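PDB 6DHT: xyloglucan-specific endo-beta-1,4-glucanase BoGH9A from Bacteroides ovatus, which cleaves the beta-1,4-glucan backbone of xyloglucan internally, releasing xyloglucan oligosaccharides in the breakdown of this plant polysaccharide by a gut bacterium. Local coordinates for residues 411-416 with 447-451; 444-448 with 470-474; 467-471 with 560-564. All blocks are in the same frame, centred on the assembly; numbering follows the deposited sequence.

Contact 1: 411-416 with 447-451; sequences YADKVI and QGVSL. With PEG (di(hydroxyethyl)ether), chain S.
Helices that cross steeply can still share an apolar seam, and residues 411-416 with 447-451 illustrate how. Both segments are alpha-helical, their axes 10.3 Å apart at closest approach and crossing at -124°. Ala412 lies nearest Leu451 (CA to CA 6.0 Å) and Val415 nearest Gln447 (8.0 Å). Leu451, with the largest buried area, is an m,t rotamer whose CA-to-CB bond points sideways while its end turns back to the seam: Leu451 CD2 touches Ile416 CG2 at 3.6 Å and Ala412 CB at 3.9 Å, and Leu451 CD1 lies 4.0 Å from Val415 CG1. Tyr411, chi1 t, directs its ring across the crossing, with Tyr411 CE1 3.5 Å from Ser450 CB and Tyr411 OH 3.6 Å from Gln447 CA. The extended Gln447 side chain (chi1 and chi2 t) runs beside Val415, Gln447 CD being 3.5 Å from Val415 CG1. Its OE1 accepts from Asn470, whereas Gln447 NE2 donates at 3.0 Å to ether oxygen O2 of a di(hydroxyethyl)ether (PEG), probably from the crystallisation liquor; Tyr411 OH also hydrogen-bonds PEG O2, at 2.8 Å in a crowded, less certain geometry. This is helix packing in the (alpha/alpha)6 barrel of family 9 glycosidases, away from the predicted catalytic residues and the metal sites. Residues 411-416 thus lie across helix 439-458; Ala412, Ile416 and Leu451 also touch helix 461-474, and Val449 packs on helix 551-567.

Contact 2: 444-448 with 470-474; sequences CMNQG and NMDYI
An asparagine buried between two helices needs polar partners, and Asn470 finds them where 444-448 meets 470-474. The helical segments run nearly antiparallel (signed crossing -160°), with axes 9.4 Å apart; Cys444 faces Asn470 at a CA-to-CA distance of 6.0 Å. Cys444, chi1 t, sets SG 3.8 Å from Ile474 CG2 and, in an oblique sulfur-aromatic contact, 5.3 Å from the centroid of the Tyr473 ring. Its carbonyl Cys444 O accepts a 3.1 Å hydrogen bond from Asn470 ND2 as well as the helical bond from Gly448 N, also 3.1 Å. Met445 starts away from the partner, but its m,m rotamer brings the end back: Met445 CE reaches Ile474 CD1 at 3.5 Å, and Met445 SD lies 4.0 Å from Met471 CE. Gln447, with chi1 and chi2 both t, accepts the second amide proton, Asn470 ND2 to Gln447 OE1 being 2.8 Å and nearly linear at 171°. Asn470 ND2 passes 3.8 Å from Gly448 N, where a CB would point toward the other helix, 4.0 Å from Asn470 CB. Asn470, chi1 m, therefore ties a main-chain carbonyl and a side chain of one helix to the next. These consecutive helices form an antiparallel hairpin of the family 9 barrel, with helix 551-567 against Met445 and Met471, helix 395-416 against Gln447, and the backbone N of Tyr428, in a loop, hydrogen-bonded to Asn470 OD1.

Contact 3: 467-471 with 560-564; sequences AYRNM and LASSL
Residues 467-471 and 560-564 are both regular alpha-helix, crossing at -132° with axes 10.8 Å apart. The register sets Tyr468 near Leu564 (CA to CA 7.0 Å) and Met471 near Ala561 (7.7 Å). Leu564, an m,t rotamer, is the residue with the most surface covered by the contact: Leu564 CD2 sits 3.7 Å from the centroid of the Tyr468 ring, almost on its normal, a CH-pi contact over the face, and 3.9 Å from Ala467 CB. Leucine against tyrosine and alanine in this way is ordinary packing within the helical barrel of family 9, here joining helix 461-474 to the C-terminal helix 551-567. Tyr468, chi1 m, starts sideways, but its ring end comes near the partner, so that Tyr468 OH donates a 2.7 Å hydrogen bond to the backbone Leu564 O. One turn on, Met471, with chi1 t and chi2 p, lays Met471 CE 3.9 Å from both Leu560 CG and Ala561 CB, while Met471 CB meets Leu564 CD1 at 3.6 Å.

Overall arrangement
Followed from the N terminus, the chain runs through helix 395-416 and a largely loop-like connection into helix 439-458, where contact 1 closes. Contact 2 opens on that same helix, sharing Gln447 and Gly448, and closes a short, mostly helical excursion on helix 461-474. From there contact 3, sharing Asn470 and Met471, spans 88 residues to helix 551-567. None nests within another: neighbouring contacts overlap in sequence on the helix they share, and contact 1 closes before contact 3 opens. Leu560 CD1, 3.5 Å from Gly448 C, and Leu560 CD2, 3.7 Å from Met445 CE, put helix 551-567 on helix 439-458, while contact 3 itself supplies its packing on helix 461-474.

Contact 1: 411-416 with 447-451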
ATOM      1  N   TYR A 411      -1.282   3.146 -20.776  1.00 17.76           N
ATOM      2  CA  TYR A 411      -0.357   2.581 -19.802  1.00 18.90           C
ATOM      3  C   TYR A 411      -0.631   1.093 -19.645  1.00 18.75           C
ATOM      4  O   TYR A 411       0.321   0.297 -19.692  1.00 19.51           O
ATOM      5  CB  TYR A 411      -0.483   3.314 -18.459  1.00 17.54           C
ATOM      6  CG  TYR A 411       0.081   2.574 -17.268  1.00 16.87           C
ATOM      7  CD1 TYR A 411      -0.711   1.709 -16.554  1.00 17.36           C
ATOM      8  CD2 TYR A 411       1.365   2.791 -16.849  1.00 19.17           C
ATOM      9  CE1 TYR A 411      -0.217   1.043 -15.453  1.00 19.54           C
ATOM     10  CE2 TYR A 411       1.875   2.131 -15.759  1.00 19.88           C
ATOM     11  CZ  TYR A 411       1.064   1.259 -15.066  1.00 19.24           C
ATOM     12  OH  TYR A 411       1.583   0.598 -13.968  1.00 20.46           O
ATOM     13  N   ALA A 412      -1.891   0.713 -19.467  1.00 18.24           N
ATOM     14  CA  ALA A 412      -2.267  -0.672 -19.188  1.00 18.77           C
ATOM     15  C   ALA A 412      -1.917  -1.581 -20.357  1.00 21.97           C
ATOM     16  O   ALA A 412      -1.409  -2.680 -20.176  1.00 19.89           O
ATOM     17  CB  ALA A 412      -3.737  -0.783 -18.876  1.00 17.74           C
ATOM     18  N   ASP A 413      -2.184  -1.124 -21.569  1.00 19.91           N
ATOM     19  CA  ASP A 413      -1.893  -1.933 -22.744  1.00 22.44           C
ATOM     20  C   ASP A 413      -0.406  -2.198 -22.851  1.00 20.56           C
ATOM     21  O   ASP A 413       0.007  -3.304 -23.220  1.00 23.64           O
ATOM     22  CB  ASP A 413      -2.395  -1.244 -24.016  1.00 26.77           C
ATOM     23  CG  ASP A 413      -3.900  -1.178 -24.086  1.00 26.05           C
ATOM     24  OD1 ASP A 413      -4.579  -1.913 -23.341  1.00 25.29           O
ATOM     25  OD2 ASP A 413      -4.429  -0.391 -24.907  1.00 29.41           O
ATOM     26  N   LYS A 414       0.407  -1.212 -22.511  1.00 21.01           N
ATOM     27  CA  LYS A 414       1.856  -1.365 -22.577  1.00 22.49           C
ATOM     28  C   LYS A 414       2.339  -2.357 -21.510  1.00 24.85           C
ATOM     29  O   LYS A 414       3.182  -3.215 -21.772  1.00 24.01           O
ATOM     30  CB  LYS A 414       2.541  -0.012 -22.407  1.00 25.59           C
ATOM     31  CG  LYS A 414       3.966   0.052 -22.943  1.00 41.25           C
ATOM     32  CD  LYS A 414       4.562   1.466 -22.825  1.00 46.87           C
ATOM     33  CE  LYS A 414       3.772   2.497 -23.630  1.00 51.65           C
ATOM     34  NZ  LYS A 414       3.644   2.125 -25.071  1.00 67.82           N
ATOM     35  N   VAL A 415       1.779  -2.255 -20.313  1.00 20.74           N
ATOM     36  CA  VAL A 415       2.167  -3.119 -19.201  1.00 20.76           C
ATOM     37  C   VAL A 415       1.896  -4.592 -19.497  1.00 19.83           C
ATOM     38  O   VAL A 415       2.704  -5.452 -19.109  1.00 22.45           O
ATOM     39  CB  VAL A 415       1.416  -2.690 -17.900  1.00 20.73           C
ATOM     40  CG1 VAL A 415       1.384  -3.814 -16.852  1.00 23.31           C
ATOM     41  CG2 VAL A 415       2.016  -1.430 -17.329  1.00 21.86           C
ATOM     42  N   ILE A 416       0.791  -4.907 -20.167  1.00 21.55           N
ATOM     43  CA  ILE A 416       0.372  -6.302 -20.328  1.00 22.10           C
ATOM     44  C   ILE A 416       0.968  -6.947 -21.576  1.00 23.16           C
ATOM     45  O   ILE A 416       0.840  -8.159 -21.785  1.00 23.55           O
ATOM     46  CB  ILE A 416      -1.149  -6.490 -20.348  1.00 25.47           C
ATOM     47  CG1 ILE A 416      -1.796  -5.811 -21.557  1.00 23.01           C
ATOM     48  CG2 ILE A 416      -1.776  -5.962 -19.047  1.00 23.87           C
ATOM     49  CD1 ILE A 416      -3.214  -6.204 -21.782  1.00 28.43           C
ATOM     50  N   GLN A 447       1.102  -1.480 -10.014  1.00 14.85           N
ATOM     51  CA  GLN A 447       0.782  -1.847 -11.399  1.00 13.83           C
ATOM     52  C   GLN A 447      -0.516  -2.656 -11.440  1.00 14.88           C
ATOM     53  O   GLN A 447      -1.407  -2.393 -12.255  1.00 13.60           O
ATOM     54  CB  GLN A 447       1.935  -2.663 -11.987  1.00 16.99           C
ATOM     55  CG  GLN A 447       1.838  -3.035 -13.418  1.00 22.66           C
ATOM     56  CD  GLN A 447       3.078  -3.790 -13.820  1.00 23.17           C
ATOM     57  OE1 GLN A 447       3.127  -5.010 -13.717  1.00 24.35           O
ATOM     58  NE2 GLN A 447       4.118  -3.064 -14.180  1.00 23.79           N
ATOM     59  N   GLY A 448      -0.637  -3.619 -10.528  1.00 12.54           N
ATOM     60  CA  GLY A 448      -1.873  -4.362 -10.350  1.00 12.51           C
ATOM     61  C   GLY A 448      -3.083  -3.488 -10.084  1.00 13.44           C
ATOM     62  O   GLY A 448      -4.131  -3.690 -10.681  1.00 13.16           O
ATOM     63  N   VAL A 449      -2.946  -2.532  -9.172  1.00 13.20           N
ATOM     64  CA  VAL A 449      -4.034  -1.601  -8.854  1.00 12.13           C
ATOM     65  C   VAL A 449      -4.443  -0.847 -10.128  1.00 13.02           C
ATOM     66  O   VAL A 449      -5.639  -0.673 -10.403  1.00 12.35           O
ATOM     67  CB  VAL A 449      -3.615  -0.613  -7.747  1.00 12.44           C
ATOM     68  CG1 VAL A 449      -4.674   0.473  -7.547  1.00 14.59           C
ATOM     69  CG2 VAL A 449      -3.395  -1.321  -6.431  1.00 13.17           C
ATOM     70  N   SER A 450      -3.458  -0.365 -10.876  1.00 13.00           N
ATOM     71  CA  SER A 450      -3.692   0.358 -12.132  1.00 11.99           C
ATOM     72  C   SER A 450      -4.459  -0.512 -13.133  1.00 13.23           C
ATOM     73  O   SER A 450      -5.424  -0.059 -13.792  1.00 14.16           O
ATOM     74  CB  SER A 450      -2.385   0.862 -12.714  1.00 12.04           C
ATOM     75  OG  SER A 450      -1.692   1.666 -11.798  1.00 15.31           O
ATOM     76  N   LEU A 451      -4.065  -1.781 -13.254  1.00 13.67           N
ATOM     77  CA  LEU A 451      -4.768  -2.715 -14.147  1.00 12.98           C
ATOM     78  C   LEU A 451      -6.182  -2.976 -13.693  1.00 15.25           C
ATOM     79  O   LEU A 451      -7.097  -3.108 -14.517  1.00 14.08           O
ATOM     80  CB  LEU A 451      -3.968  -4.032 -14.221  1.00 13.82           C
ATOM     81  CG  LEU A 451      -2.658  -3.908 -14.989  1.00 14.62           C
ATOM     82  CD1 LEU A 451      -1.773  -5.118 -14.747  1.00 16.68           C
ATOM     83  CD2 LEU A 451      -2.929  -3.732 -16.496  1.00 18.44           C
TER
HETATM   84  C1  PEG S 618       5.522   1.434 -12.605  1.00 32.89           C
HETATM   85  O1  PEG S 618       5.319   1.657 -11.207  1.00 38.55           O
HETATM   86  C2  PEG S 618       4.187   0.970 -13.248  1.00 34.23           C
HETATM   87  O2  PEG S 618       4.301  -0.058 -14.265  1.00 29.94           O
HETATM   88  C3  PEG S 618       5.342   0.012 -15.285  1.00 39.06           C
HETATM   89  C4  PEG S 618       5.332   1.296 -16.110  1.00 42.81           C
HETATM   90  O4  PEG S 618       4.767   1.074 -17.389  1.00 43.44           O

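Contact 2: 444-448 with 470-474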
ATOM      1  N   CYS A 444       4.985  -3.773  -8.385  1.00 13.93           N
ATOM      2  CA  CYS A 444       4.126  -4.934  -8.627  1.00 14.23           C
ATOM      3  C   CYS A 444       2.665  -4.694  -8.190  1.00 12.83           C
ATOM      4  O   CYS A 444       1.734  -4.845  -8.973  1.00 14.23           O
ATOM      5  CB  CYS A 444       4.718  -6.174  -7.960  1.00 12.81           C
ATOM      6  SG  CYS A 444       3.894  -7.706  -8.376  1.00 15.00           S
ATOM      7  N   MET A 445       2.480  -4.320  -6.926  1.00 14.36           N
ATOM      8  CA  MET A 445       1.120  -4.083  -6.448  1.00 12.68           C
ATOM      9  C   MET A 445       0.472  -2.902  -7.170  1.00 13.34           C
ATOM     10  O   MET A 445      -0.673  -2.995  -7.600  1.00 13.96           O
ATOM     11  CB  MET A 445       1.074  -3.800  -4.942  1.00 12.71           C
ATOM     12  CG  MET A 445       1.281  -4.969  -4.034  1.00 18.75           C
ATOM     13  SD  MET A 445       0.047  -6.233  -4.105  1.00 14.61           S
ATOM     14  CE  MET A 445       0.781  -7.352  -5.311  1.00 18.80           C
ATOM     15  N   ASN A 446       1.184  -1.786  -7.293  1.00 13.01           N
ATOM     16  CA  ASN A 446       0.514  -0.592  -7.826  1.00 12.53           C
ATOM     17  C   ASN A 446       0.298  -0.687  -9.333  1.00 16.68           C
ATOM     18  O   ASN A 446      -0.625  -0.071  -9.874  1.00 14.93           O
ATOM     19  CB  ASN A 446       1.217   0.692  -7.379  1.00 14.14           C
ATOM     20  CG  ASN A 446       0.951   0.980  -5.945  1.00 16.55           C
ATOM     21  OD1 ASN A 446       0.043   0.398  -5.354  1.00 18.59           O
ATOM     22  ND2 ASN A 446       1.777   1.813  -5.342  1.00 18.85           N
ATOM     23  N   GLN A 447       1.102  -1.480 -10.014  1.00 14.85           N
ATOM     24  CA  GLN A 447       0.782  -1.847 -11.399  1.00 13.83           C
ATOM     25  C   GLN A 447      -0.516  -2.656 -11.440  1.00 14.88           C
ATOM     26  O   GLN A 447      -1.407  -2.393 -12.255  1.00 13.60           O
ATOM     27  CB  GLN A 447       1.935  -2.663 -11.987  1.00 16.99           C
ATOM     28  CG  GLN A 447       1.838  -3.035 -13.418  1.00 22.66           C
ATOM     29  CD  GLN A 447       3.078  -3.790 -13.820  1.00 23.17           C
ATOM     30  OE1 GLN A 447       3.127  -5.010 -13.717  1.00 24.35           O
ATOM     31  NE2 GLN A 447       4.118  -3.064 -14.180  1.00 23.79           N
ATOM     32  N   GLY A 448      -0.637  -3.619 -10.528  1.00 12.54           N
ATOM     33  CA  GLY A 448      -1.873  -4.362 -10.350  1.00 12.51           C
ATOM     34  C   GLY A 448      -3.083  -3.488 -10.084  1.00 13.44           C
ATOM     35  O   GLY A 448      -4.131  -3.690 -10.681  1.00 13.16           O
ATOM     36  N   ASN A 470      -0.074 -10.473 -11.108  1.00 12.51           N
ATOM     37  CA  ASN A 470       0.875  -9.761 -10.269  1.00 12.69           C
ATOM     38  C   ASN A 470       0.692 -10.119  -8.801  1.00 12.95           C
ATOM     39  O   ASN A 470       1.676 -10.208  -8.054  1.00 14.14           O
ATOM     40  CB  ASN A 470       0.756  -8.236 -10.444  1.00 15.43           C
ATOM     41  CG  ASN A 470       1.579  -7.714 -11.591  1.00 15.89           C
ATOM     42  OD1 ASN A 470       2.058  -8.476 -12.417  1.00 16.45           O
ATOM     43  ND2 ASN A 470       1.709  -6.393 -11.680  1.00 16.17           N
ATOM     44  N   MET A 471      -0.555 -10.315  -8.375  1.00 11.73           N
ATOM     45  CA  MET A 471      -0.784 -10.825  -7.024  1.00 12.51           C
ATOM     46  C   MET A 471      -0.166 -12.228  -6.821  1.00 12.94           C
ATOM     47  O   MET A 471       0.456 -12.482  -5.785  1.00 12.19           O
ATOM     48  CB  MET A 471      -2.280 -10.794  -6.639  1.00 12.57           C
ATOM     49  CG  MET A 471      -2.542 -11.265  -5.224  1.00 12.83           C
ATOM     50  SD  MET A 471      -1.698 -10.249  -3.946  1.00 16.12           S
ATOM     51  CE  MET A 471      -2.856  -8.931  -3.945  1.00 13.33           C
ATOM     52  N   ASP A 472      -0.334 -13.120  -7.790  1.00 12.45           N
ATOM     53  CA  ASP A 472       0.267 -14.443  -7.694  1.00 12.46           C
ATOM     54  C   ASP A 472       1.778 -14.325  -7.486  1.00 14.66           C
ATOM     55  O   ASP A 472       2.374 -15.125  -6.745  1.00 14.65           O
ATOM     56  CB  ASP A 472       0.011 -15.227  -8.971  1.00 13.73           C
ATOM     57  CG  ASP A 472      -1.378 -15.854  -9.037  1.00 20.11           C
ATOM     58  OD1 ASP A 472      -2.289 -15.557  -8.238  1.00 16.74           O
ATOM     59  OD2 ASP A 472      -1.577 -16.703  -9.935  1.00 30.46           O
ATOM     60  N   TYR A 473       2.402 -13.370  -8.166  1.00 12.70           N
ATOM     61  CA  TYR A 473       3.842 -13.161  -8.043  1.00 12.09           C
ATOM     62  C   TYR A 473       4.232 -12.892  -6.595  1.00 13.85           C
ATOM     63  O   TYR A 473       5.155 -13.537  -6.065  1.00 14.69           O
ATOM     64  CB  TYR A 473       4.352 -12.016  -8.952  1.00 15.69           C
ATOM     65  CG  TYR A 473       5.854 -11.886  -8.972  1.00 14.98           C
ATOM     66  CD1 TYR A 473       6.526 -11.251  -7.951  1.00 15.48           C
ATOM     67  CD2 TYR A 473       6.594 -12.435  -9.998  1.00 15.78           C
ATOM     68  CE1 TYR A 473       7.903 -11.152  -7.934  1.00 17.17           C
ATOM     69  CE2 TYR A 473       7.967 -12.332  -9.997  1.00 15.34           C
ATOM     70  CZ  TYR A 473       8.610 -11.685  -8.974  1.00 15.51           C
ATOM     71  OH  TYR A 473       9.998 -11.611  -8.962  1.00 17.05           O
ATOM     72  N   ILE A 474       3.609 -11.940  -5.915  1.00 13.84           N
ATOM     73  CA  ILE A 474       4.055 -11.689  -4.556  1.00 14.37           C
ATOM     74  C   ILE A 474       3.683 -12.792  -3.589  1.00 13.10           C
ATOM     75  O   ILE A 474       4.306 -12.866  -2.521  1.00 12.60           O
ATOM     76  CB  ILE A 474       3.616 -10.348  -3.974  1.00 19.04           C
ATOM     77  CG1 ILE A 474       2.135 -10.363  -3.722  1.00 15.00           C
ATOM     78  CG2 ILE A 474       4.083  -9.137  -4.854  1.00 19.02           C
ATOM     79  CD1 ILE A 474       1.752  -9.373  -2.670  1.00 19.57           C
TER

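Contact 3: 467-471 with 560-564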
ATOM      1  N   ALA A 467      -3.924  -8.303 -13.346  1.00 13.56           N
ATOM      2  CA  ALA A 467      -3.820  -7.860 -11.968  1.00 13.77           C
ATOM      3  C   ALA A 467      -3.683  -9.064 -11.042  1.00 12.98           C
ATOM      4  O   ALA A 467      -2.853  -9.059 -10.134  1.00 12.76           O
ATOM      5  CB  ALA A 467      -5.005  -7.012 -11.586  1.00 13.91           C
ATOM      6  N   TYR A 468      -4.460 -10.111 -11.280  1.00 12.16           N
ATOM      7  CA  TYR A 468      -4.320 -11.346 -10.487  1.00 11.66           C
ATOM      8  C   TYR A 468      -2.947 -11.988 -10.685  1.00 13.76           C
ATOM      9  O   TYR A 468      -2.390 -12.534  -9.749  1.00 14.10           O
ATOM     10  CB  TYR A 468      -5.428 -12.368 -10.784  1.00 12.68           C
ATOM     11  CG  TYR A 468      -6.792 -12.043 -10.214  1.00 13.55           C
ATOM     12  CD1 TYR A 468      -7.103 -12.310  -8.874  1.00 13.18           C
ATOM     13  CD2 TYR A 468      -7.807 -11.581 -11.028  1.00 15.66           C
ATOM     14  CE1 TYR A 468      -8.376 -12.050  -8.358  1.00 12.26           C
ATOM     15  CE2 TYR A 468      -9.073 -11.298 -10.506  1.00 16.79           C
ATOM     16  CZ  TYR A 468      -9.353 -11.559  -9.186  1.00 14.26           C
ATOM     17  OH  TYR A 468     -10.625 -11.279  -8.710  1.00 16.77           O
ATOM     18  N   ARG A 469      -2.394 -11.889 -11.890  1.00 13.23           N
ATOM     19  CA  ARG A 469      -1.058 -12.455 -12.132  1.00 14.25           C
ATOM     20  C   ARG A 469      -0.006 -11.793 -11.247  1.00 14.39           C
ATOM     21  O   ARG A 469       0.879 -12.460 -10.697  1.00 14.16           O
ATOM     22  CB  ARG A 469      -0.655 -12.338 -13.603  1.00 14.78           C
ATOM     23  CG  ARG A 469      -1.467 -13.209 -14.530  1.00 15.99           C
ATOM     24  CD  ARG A 469      -1.164 -12.943 -16.002  1.00 15.45           C
ATOM     25  NE  ARG A 469      -1.954 -13.792 -16.887  1.00 16.31           N
ATOM     26  CZ  ARG A 469      -2.142 -13.547 -18.182  1.00 20.32           C
ATOM     27  NH1 ARG A 469      -1.597 -12.482 -18.759  1.00 18.66           N
ATOM     28  NH2 ARG A 469      -2.868 -14.369 -18.910  1.00 21.03           N
ATOM     29  N   ASN A 470      -0.074 -10.473 -11.108  1.00 12.51           N
ATOM     30  CA  ASN A 470       0.875  -9.761 -10.269  1.00 12.69           C
ATOM     31  C   ASN A 470       0.692 -10.119  -8.801  1.00 12.95           C
ATOM     32  O   ASN A 470       1.676 -10.208  -8.054  1.00 14.14           O
ATOM     33  CB  ASN A 470       0.756  -8.236 -10.444  1.00 15.43           C
ATOM     34  CG  ASN A 470       1.579  -7.714 -11.591  1.00 15.89           C
ATOM     35  OD1 ASN A 470       2.058  -8.476 -12.417  1.00 16.45           O
ATOM     36  ND2 ASN A 470       1.709  -6.393 -11.680  1.00 16.17           N
ATOM     37  N   MET A 471      -0.555 -10.315  -8.375  1.00 11.73           N
ATOM     38  CA  MET A 471      -0.784 -10.825  -7.024  1.00 12.51           C
ATOM     39  C   MET A 471      -0.166 -12.228  -6.821  1.00 12.94           C
ATOM     40  O   MET A 471       0.456 -12.482  -5.785  1.00 12.19           O
ATOM     41  CB  MET A 471      -2.280 -10.794  -6.639  1.00 12.57           C
ATOM     42  CG  MET A 471      -2.542 -11.265  -5.224  1.00 12.83           C
ATOM     43  SD  MET A 471      -1.698 -10.249  -3.946  1.00 16.12           S
ATOM     44  CE  MET A 471      -2.856  -8.931  -3.945  1.00 13.33           C
ATOM     45  N   LEU A 560      -4.790  -3.673  -3.555  1.00 10.27           N
ATOM     46  CA  LEU A 560      -4.903  -4.730  -4.575  1.00 11.12           C
ATOM     47  C   LEU A 560      -5.624  -5.950  -4.015  1.00 11.31           C
ATOM     48  O   LEU A 560      -6.507  -6.499  -4.664  1.00 12.11           O
ATOM     49  CB  LEU A 560      -3.543  -5.136  -5.179  1.00 12.42           C
ATOM     50  CG  LEU A 560      -3.720  -6.009  -6.424  1.00 11.69           C
ATOM     51  CD1 LEU A 560      -4.591  -5.360  -7.532  1.00 14.13           C
ATOM     52  CD2 LEU A 560      -2.357  -6.388  -6.953  1.00 14.18           C
ATOM     53  N   ALA A 561      -5.265  -6.399  -2.821  1.00 10.98           N
ATOM     54  CA  ALA A 561      -5.902  -7.603  -2.288  1.00  9.78           C
ATOM     55  C   ALA A 561      -7.412  -7.418  -2.092  1.00 11.83           C
ATOM     56  O   ALA A 561      -8.192  -8.334  -2.359  1.00 12.02           O
ATOM     57  CB  ALA A 561      -5.272  -8.006  -1.001  1.00 11.09           C
ATOM     58  N   SER A 562      -7.819  -6.250  -1.581  1.00 11.77           N
ATOM     59  CA  SER A 562      -9.231  -6.010  -1.312  1.00 11.45           C
ATOM     60  C   SER A 562      -9.996  -5.953  -2.599  1.00 11.39           C
ATOM     61  O   SER A 562     -11.072  -6.546  -2.698  1.00 13.00           O
ATOM     62  CB  SER A 562      -9.437  -4.709  -0.585  1.00 11.77           C
ATOM     63  OG  SER A 562      -8.706  -4.684   0.644  1.00 11.86           O
ATOM     64  N   SER A 563      -9.489  -5.221  -3.586  1.00 11.59           N
ATOM     65  CA  SER A 563     -10.200  -5.109  -4.857  1.00 12.59           C
ATOM     66  C   SER A 563     -10.263  -6.435  -5.620  1.00 13.32           C
ATOM     67  O   SER A 563     -11.305  -6.765  -6.181  1.00 13.30           O
ATOM     68  CB  SER A 563      -9.621  -3.992  -5.726  1.00 12.88           C
ATOM     69  OG  SER A 563      -8.292  -4.230  -6.120  1.00 15.24           O
ATOM     70  N   LEU A 564      -9.186  -7.215  -5.619  1.00 13.45           N
ATOM     71  CA  LEU A 564      -9.212  -8.518  -6.285  1.00 12.72           C
ATOM     72  C   LEU A 564     -10.176  -9.469  -5.593  1.00 13.28           C
ATOM     73  O   LEU A 564     -10.874 -10.260  -6.264  1.00 14.58           O
ATOM     74  CB  LEU A 564      -7.812  -9.133  -6.349  1.00 10.82           C
ATOM     75  CG  LEU A 564      -6.803  -8.456  -7.263  1.00 12.19           C
ATOM     76  CD1 LEU A 564      -5.489  -9.185  -7.239  1.00 13.84           C
ATOM     77  CD2 LEU A 564      -7.308  -8.281  -8.706  1.00 14.46           C
TER